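Glutamate receptor 1 (Adineta vaga, PDB 4IO2) binds L-glutamate in the ligand-binding domain described here, one part of a receptor that probably works as a ligand-gated ion channel. Local coordinates at residues S103-R108 against M179-A184; N155-K160 against G172-S177. One frame throughout, in Å; residues are numbered along the deposited sequence.

In the fold
From the N terminus, the chain first reaches strand 103-112, then winds through the segments of interaction 2 before returning to that strand. Interaction 1 closes the longer loop: 70 residues separate 103-108 from 179-184, where strand 177-180 pairs antiparallel with strand 103-112 and runs straight into helix 181-190 beside the bound glutamate. Interaction 2 is nested inside this loop and spans only helix 162-170 and its flanks. Residues 172-177 lead directly into 179-184, so the two contacts adjoin in sequence, yet their centres lie about 18 Å apart. Interaction 1 joins strands of the antiparallel sheet; interaction 2 packs the strand pair 134-136/157-159 against the chain entering strand 177-180.

Interaction 1: residues S103-R108 against M179-A184; sequences SDNSMR and MDIGTA. With GLU (glutamic acid), chain E.
Arg-108 and Met-179 form an antiparallel hydrogen-bonded pair, backbone bonds running both ways; that from Arg-108 N to Met-179 O is nearly straight (173°). Just past Asp-180, the last residue of strand 177-180, helix 181-190 begins, and Ile-181 N gives its hydrogen to Ser-106 O at 2.8 Å, in the carbonyl plane. Asp-180, at the N-cap position, uses its side chain for other partners. Asp-180 OD1 takes the N-H of Asn-105 ND2 (3.1 Å), which comes from above the carboxylate plane, the amide being turned 85° to it. CG of Asn-105, anti to its backbone N, carries the amide there, and ND2 is also bonded to Ser-205 OG. The other end of that amide is held too: a water donates to Asn-105 OD1 and accepts from Gly-182 N. The other carboxylate oxygen, Asp-180 OD2, accepts from N of the bound glutamate at 2.8 Å, while Asp-180 N points almost straight (177°) at ligand OE2, 3.1 Å away. Ile-181 CD1 lies across the aliphatic part of Arg-108, 3.9 Å from its CD. In this pocket Asp-180 holds the ligand's amino group through OD2 and its side-chain carboxylate through the backbone N, an acidic residue facing the amino group as in other ionotropic glutamate receptors. The Asp-180 carboxylate is probably ionised, balancing the ammonium charge, and Asn-105 is likely to fix its rotation from the second shell.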
loop_
_atom_site.group_PDB
_atom_site.type_symbol
_atom_site.label_atom_id
_atom_site.label_comp_id
_atom_site.label_asym_id
_atom_site.label_seq_id
_atom_site.Cartn_x
_atom_site.Cartn_y
_atom_site.Cartn_z
ATOM N N SER A 103 -5.845 2.983 1.241
ATOM C CA SER A 103 -5.981 1.864 2.167
ATOM C C SER A 103 -5.291 0.645 1.605
ATOM O O SER A 103 -5.303 0.458 0.383
ATOM C CB SER A 103 -7.474 1.530 2.381
ATOM O OG SER A 103 -7.661 0.460 3.325
ATOM N N ASP A 104 -4.717 -0.173 2.467
ATOM C CA ASP A 104 -4.373 -1.515 2.084
ATOM C C ASP A 104 -5.647 -2.347 1.950
ATOM O O ASP A 104 -6.746 -1.943 2.328
ATOM C CB ASP A 104 -3.393 -2.135 3.098
ATOM C CG ASP A 104 -3.959 -2.251 4.518
ATOM O OD1 ASP A 104 -5.190 -2.243 4.704
ATOM O OD2 ASP A 104 -3.144 -2.352 5.476
ATOM N N ASN A 105 -5.509 -3.488 1.316
ATOM C CA ASN A 105 -6.628 -4.383 1.071
ATOM C C ASN A 105 -6.115 -5.774 0.881
ATOM O O ASN A 105 -4.936 -5.996 0.569
ATOM C CB ASN A 105 -7.422 -3.943 -0.189
ATOM C CG ASN A 105 -8.674 -4.774 -0.410
ATOM O OD1 ASN A 105 -9.523 -4.873 0.463
ATOM N ND2 ASN A 105 -8.791 -5.378 -1.593
ATOM N N SER A 106 -7.038 -6.708 1.049
ATOM C CA SER A 106 -6.829 -8.115 0.712
ATOM C C SER A 106 -8.240 -8.718 0.680
ATOM O O SER A 106 -9.233 -8.047 1.019
ATOM C CB SER A 106 -5.955 -8.818 1.731
ATOM O OG SER A 106 -6.561 -8.710 3.007
ATOM N N MET A 107 -8.341 -9.945 0.202
ATOM C CA MET A 107 -9.637 -10.625 0.120
ATOM C C MET A 107 -9.702 -11.775 1.086
ATOM O O MET A 107 -8.671 -12.310 1.505
ATOM C CB MET A 107 -9.970 -11.124 -1.303
ATOM C CG MET A 107 -10.059 -10.010 -2.312
ATOM S SD MET A 107 -10.697 -10.581 -3.906
ATOM C CE MET A 107 -9.257 -11.326 -4.618
ATOM N N ARG A 108 -10.937 -12.104 1.466
ATOM C CA ARG A 108 -11.237 -13.278 2.258
ATOM C C ARG A 108 -12.295 -14.112 1.612
ATOM O O ARG A 108 -13.025 -13.657 0.760
ATOM C CB ARG A 108 -11.624 -12.913 3.689
ATOM C CG ARG A 108 -10.394 -12.287 4.419
ATOM C CD ARG A 108 -10.276 -12.525 5.853
ATOM N NE ARG A 108 -10.259 -13.933 6.188
ATOM C CZ ARG A 108 -10.542 -14.339 7.405
ATOM N NH1 ARG A 108 -10.885 -13.418 8.323
ATOM N NH2 ARG A 108 -10.540 -15.634 7.679
ATOM N N MET A 179 -14.539 -11.679 -1.032
ATOM C CA MET A 179 -14.927 -10.313 -0.660
ATOM C C MET A 179 -13.756 -9.607 -0.017
ATOM O O MET A 179 -12.980 -10.205 0.707
ATOM C CB MET A 179 -16.130 -10.357 0.256
ATOM C CG MET A 179 -16.709 -9.009 0.540
ATOM S SD MET A 179 -18.268 -9.188 1.510
ATOM C CE MET A 179 -18.768 -7.451 1.600
ATOM N N ASP A 180 -13.570 -8.338 -0.350
ATOM C CA ASP A 180 -12.557 -7.524 0.309
ATOM C C ASP A 180 -12.703 -7.601 1.818
ATOM O O ASP A 180 -13.810 -7.580 2.351
ATOM C CB ASP A 180 -12.702 -6.068 -0.070
ATOM C CG ASP A 180 -12.342 -5.755 -1.510
ATOM O OD1 ASP A 180 -11.564 -6.527 -2.149
ATOM O OD2 ASP A 180 -12.813 -4.676 -1.938
ATOM N N ILE A 181 -11.577 -7.597 2.517
ATOM C CA ILE A 181 -11.599 -7.858 3.948
ATOM C C ILE A 181 -12.315 -6.787 4.760
ATOM O O ILE A 181 -13.008 -7.120 5.732
ATOM C CB ILE A 181 -10.147 -8.071 4.490
ATOM C CG1 ILE A 181 -10.153 -8.564 5.931
ATOM C CG2 ILE A 181 -9.269 -6.801 4.315
ATOM C CD1 ILE A 181 -8.750 -8.992 6.394
ATOM N N GLY A 182 -12.144 -5.517 4.446
ATOM C CA GLY A 182 -12.766 -4.501 5.293
ATOM C C GLY A 182 -14.274 -4.508 5.295
ATOM O O GLY A 182 -14.904 -4.545 6.342
ATOM N N THR A 183 -14.864 -4.530 4.112
ATOM C CA THR A 183 -16.316 -4.639 4.012
ATOM C C THR A 183 -16.824 -6.055 4.411
ATOM O O THR A 183 -17.935 -6.175 4.938
ATOM C CB THR A 183 -16.822 -4.250 2.599
ATOM O OG1 THR A 183 -16.101 -4.997 1.591
ATOM C CG2 THR A 183 -16.681 -2.729 2.379
ATOM N N ALA A 184 -16.035 -7.110 4.160
ATOM C CA ALA A 184 -16.452 -8.471 4.543
ATOM C C ALA A 184 -16.582 -8.538 6.069
ATOM O O ALA A 184 -17.545 -9.093 6.591
ATOM C CB ALA A 184 -15.420 -9.500 4.072
HETATM N N GLU E . -12.547 -3.663 -4.488
HETATM C CA GLU E . -13.187 -4.529 -5.482
HETATM C C GLU E . -12.865 -4.041 -6.892
HETATM O O GLU E . -12.365 -2.896 -7.040
HETATM C CB GLU E . -14.707 -4.599 -5.309
HETATM C CG GLU E . -15.213 -5.075 -3.943
HETATM C CD GLU E . -14.975 -6.552 -3.628
HETATM O OE1 GLU E . -14.532 -7.279 -4.515
HETATM O OE2 GLU E . -15.315 -6.983 -2.494
HETATM O OXT GLU E . -13.096 -4.805 -7.858
HETATM O O HOH W 1 -10.494 -3.788 2.657
#

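Interaction 2: residues N155-K160 against G172-S177; sequences NFYPLK and GIIDVS
Tyr-157 reaches across to residues 172-177, a loop running into strand 177-180 at Ser-177, with CG anti to its backbone N (chi1 -173°), and its side chain meets two successive isoleucines through their CG2 methyls. Ile-173 CG2 sits by the phenol end, 3.7 Å from Tyr-157 CZ and about equally near CE2 and OH. Ile-173 CG2 is 4.1 Å from the Tyr-157 ring centroid and 30° off its normal, an off-centre CH-pi contact in which the two side chains cross obliquely. Ile-174 CG2 lies at the root of the same side chain, 3.7 Å from Tyr-157 CB and scarcely farther from CG and CD1, with the side chains crossing at about a right angle. The chi1 of Ile-174 (56°) puts CG1 in the crowded position between backbone N and carbonyl carbon and sets CG2 anti to the carbonyl carbon. A leucine-isoleucine pair continues the apolar surface: Leu-159 CD1 and Ile-174 CD1 meet tip to tip at 4.1 Å. Leu-159 CD2 lies in the plane of the Tyr-157 ring, at its edge. The same Leu-159 CD1 also rests 3.8 Å from Ser-177 OG, whose hydrogen bond is to Gly-134 O. An alanine in place of Tyr-157 would lose the ring that both CG2 methyls touch and would probably loosen the packing of Ile-173 and Ile-174. No hydrogen bond crosses this apolar packing within a strand-helix-strand segment of the periplasmic-binding-protein-like fold. Strand 157-159 is instead bonded through its backbone to strand 134-136, and Asp-175 forms salt bridges with Arg-132 and Arg-112. Helix 162-170 connects the two segments, with Ser-168 touching both Leu-159 and Ile-174 and Met-165 touching Leu-159 and Ser-177.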
loop_
_atom_site.group_PDB
_atom_site.type_symbol
_atom_site.label_atom_id
_atom_site.label_comp_id
_atom_site.label_asym_id
_atom_site.label_seq_id
_atom_site.Cartn_x
_atom_site.Cartn_y
_atom_site.Cartn_z
ATOM N N ASN A 155 -16.007 -20.294 -15.404
ATOM C CA ASN A 155 -16.852 -21.383 -14.936
ATOM C C ASN A 155 -17.221 -21.248 -13.454
ATOM O O ASN A 155 -17.709 -22.178 -12.822
ATOM C CB ASN A 155 -16.205 -22.739 -15.204
ATOM C CG ASN A 155 -14.878 -22.899 -14.503
ATOM O OD1 ASN A 155 -14.502 -22.095 -13.652
ATOM N ND2 ASN A 155 -14.146 -23.936 -14.868
ATOM N N PHE A 156 -17.004 -20.070 -12.876
ATOM C CA PHE A 156 -17.583 -19.754 -11.568
ATOM C C PHE A 156 -19.085 -19.532 -11.711
ATOM O O PHE A 156 -19.546 -19.375 -12.799
ATOM C CB PHE A 156 -16.942 -18.512 -10.991
ATOM C CG PHE A 156 -16.967 -17.319 -11.904
ATOM C CD1 PHE A 156 -18.052 -16.482 -11.922
ATOM C CD2 PHE A 156 -15.883 -17.015 -12.663
ATOM C CE1 PHE A 156 -18.031 -15.312 -12.703
ATOM C CE2 PHE A 156 -15.871 -15.876 -13.472
ATOM C CZ PHE A 156 -16.942 -15.062 -13.525
ATOM N N TYR A 157 -19.830 -19.494 -10.591
ATOM C CA TYR A 157 -21.237 -19.034 -10.594
ATOM C C TYR A 157 -21.273 -17.499 -10.609
ATOM O O TYR A 157 -20.750 -16.876 -9.696
ATOM C CB TYR A 157 -21.957 -19.532 -9.315
ATOM C CG TYR A 157 -23.437 -19.253 -9.313
ATOM C CD1 TYR A 157 -23.941 -18.092 -8.773
ATOM C CD2 TYR A 157 -24.341 -20.196 -9.776
ATOM C CE1 TYR A 157 -25.283 -17.825 -8.767
ATOM C CE2 TYR A 157 -25.704 -19.933 -9.778
ATOM C CZ TYR A 157 -26.164 -18.771 -9.248
ATOM O OH TYR A 157 -27.516 -18.537 -9.227
ATOM N N PRO A 158 -21.911 -16.906 -11.642
ATOM C CA PRO A 158 -21.792 -15.425 -11.795
ATOM C C PRO A 158 -22.739 -14.661 -10.862
ATOM O O PRO A 158 -23.898 -15.047 -10.702
ATOM C CB PRO A 158 -22.163 -15.207 -13.254
ATOM C CG PRO A 158 -23.165 -16.407 -13.543
ATOM C CD PRO A 158 -22.596 -17.574 -12.776
ATOM N N LEU A 159 -22.257 -13.591 -10.242
ATOM C CA LEU A 159 -23.080 -12.761 -9.338
ATOM C C LEU A 159 -23.073 -11.311 -9.831
ATOM O O LEU A 159 -22.019 -10.786 -10.213
ATOM C CB LEU A 159 -22.555 -12.820 -7.920
ATOM C CG LEU A 159 -22.445 -14.232 -7.304
ATOM C CD1 LEU A 159 -21.468 -14.203 -6.094
ATOM C CD2 LEU A 159 -23.833 -14.764 -6.973
ATOM N N LYS A 160 -24.243 -10.683 -9.788
ATOM C CA LYS A 160 -24.401 -9.319 -10.276
ATOM C C LYS A 160 -24.238 -8.240 -9.199
ATOM O O LYS A 160 -24.169 -7.051 -9.500
ATOM C CB LYS A 160 -25.776 -9.150 -10.910
ATOM C CG LYS A 160 -26.003 -10.045 -12.109
ATOM C CD LYS A 160 -27.378 -9.831 -12.739
ATOM C CE LYS A 160 -27.527 -10.649 -14.027
ATOM N NZ LYS A 160 -28.786 -10.369 -14.750
ATOM N N GLY A 172 -28.092 -21.677 -0.273
ATOM C CA GLY A 172 -27.369 -22.901 -0.557
ATOM C C GLY A 172 -27.051 -23.140 -2.019
ATOM O O GLY A 172 -26.723 -24.263 -2.430
ATOM N N ILE A 173 -27.048 -22.064 -2.819
ATOM C CA ILE A 173 -26.759 -22.188 -4.240
ATOM C C ILE A 173 -25.248 -22.195 -4.472
ATOM O O ILE A 173 -24.750 -22.844 -5.390
ATOM C CB ILE A 173 -27.346 -21.012 -5.018
ATOM C CG1 ILE A 173 -28.866 -21.033 -4.921
ATOM C CG2 ILE A 173 -26.933 -21.054 -6.477
ATOM C CD1 ILE A 173 -29.525 -19.746 -5.354
ATOM N N ILE A 174 -24.524 -21.413 -3.679
ATOM C CA ILE A 174 -23.069 -21.491 -3.688
ATOM C C ILE A 174 -22.555 -21.781 -2.288
ATOM O O ILE A 174 -23.280 -21.588 -1.288
ATOM C CB ILE A 174 -22.446 -20.158 -4.226
ATOM C CG1 ILE A 174 -22.940 -18.950 -3.402
ATOM C CG2 ILE A 174 -22.797 -20.015 -5.695
ATOM C CD1 ILE A 174 -22.310 -17.584 -3.873
ATOM N N ASP A 175 -21.327 -22.254 -2.197
ATOM C CA ASP A 175 -20.717 -22.514 -0.887
ATOM C C ASP A 175 -19.767 -21.419 -0.453
ATOM O O ASP A 175 -19.553 -21.251 0.747
ATOM C CB ASP A 175 -19.977 -23.861 -0.908
ATOM C CG ASP A 175 -20.914 -25.049 -1.071
ATOM O OD1 ASP A 175 -22.012 -25.024 -0.465
ATOM O OD2 ASP A 175 -20.544 -25.928 -1.884
ATOM N N VAL A 176 -19.161 -20.689 -1.405
ATOM C CA VAL A 176 -18.198 -19.649 -1.069
ATOM C C VAL A 176 -18.312 -18.520 -2.074
ATOM O O VAL A 176 -18.763 -18.694 -3.206
ATOM C CB VAL A 176 -16.740 -20.154 -1.060
ATOM C CG1 VAL A 176 -16.505 -21.203 -0.001
ATOM C CG2 VAL A 176 -16.357 -20.699 -2.450
ATOM N N SER A 177 -17.882 -17.332 -1.653
ATOM C CA SER A 177 -17.498 -16.271 -2.592
ATOM C C SER A 177 -16.259 -15.575 -2.027
ATOM O O SER A 177 -15.704 -16.019 -1.005
ATOM C CB SER A 177 -18.648 -15.285 -2.791
ATOM O OG SER A 177 -18.369 -14.378 -3.871
#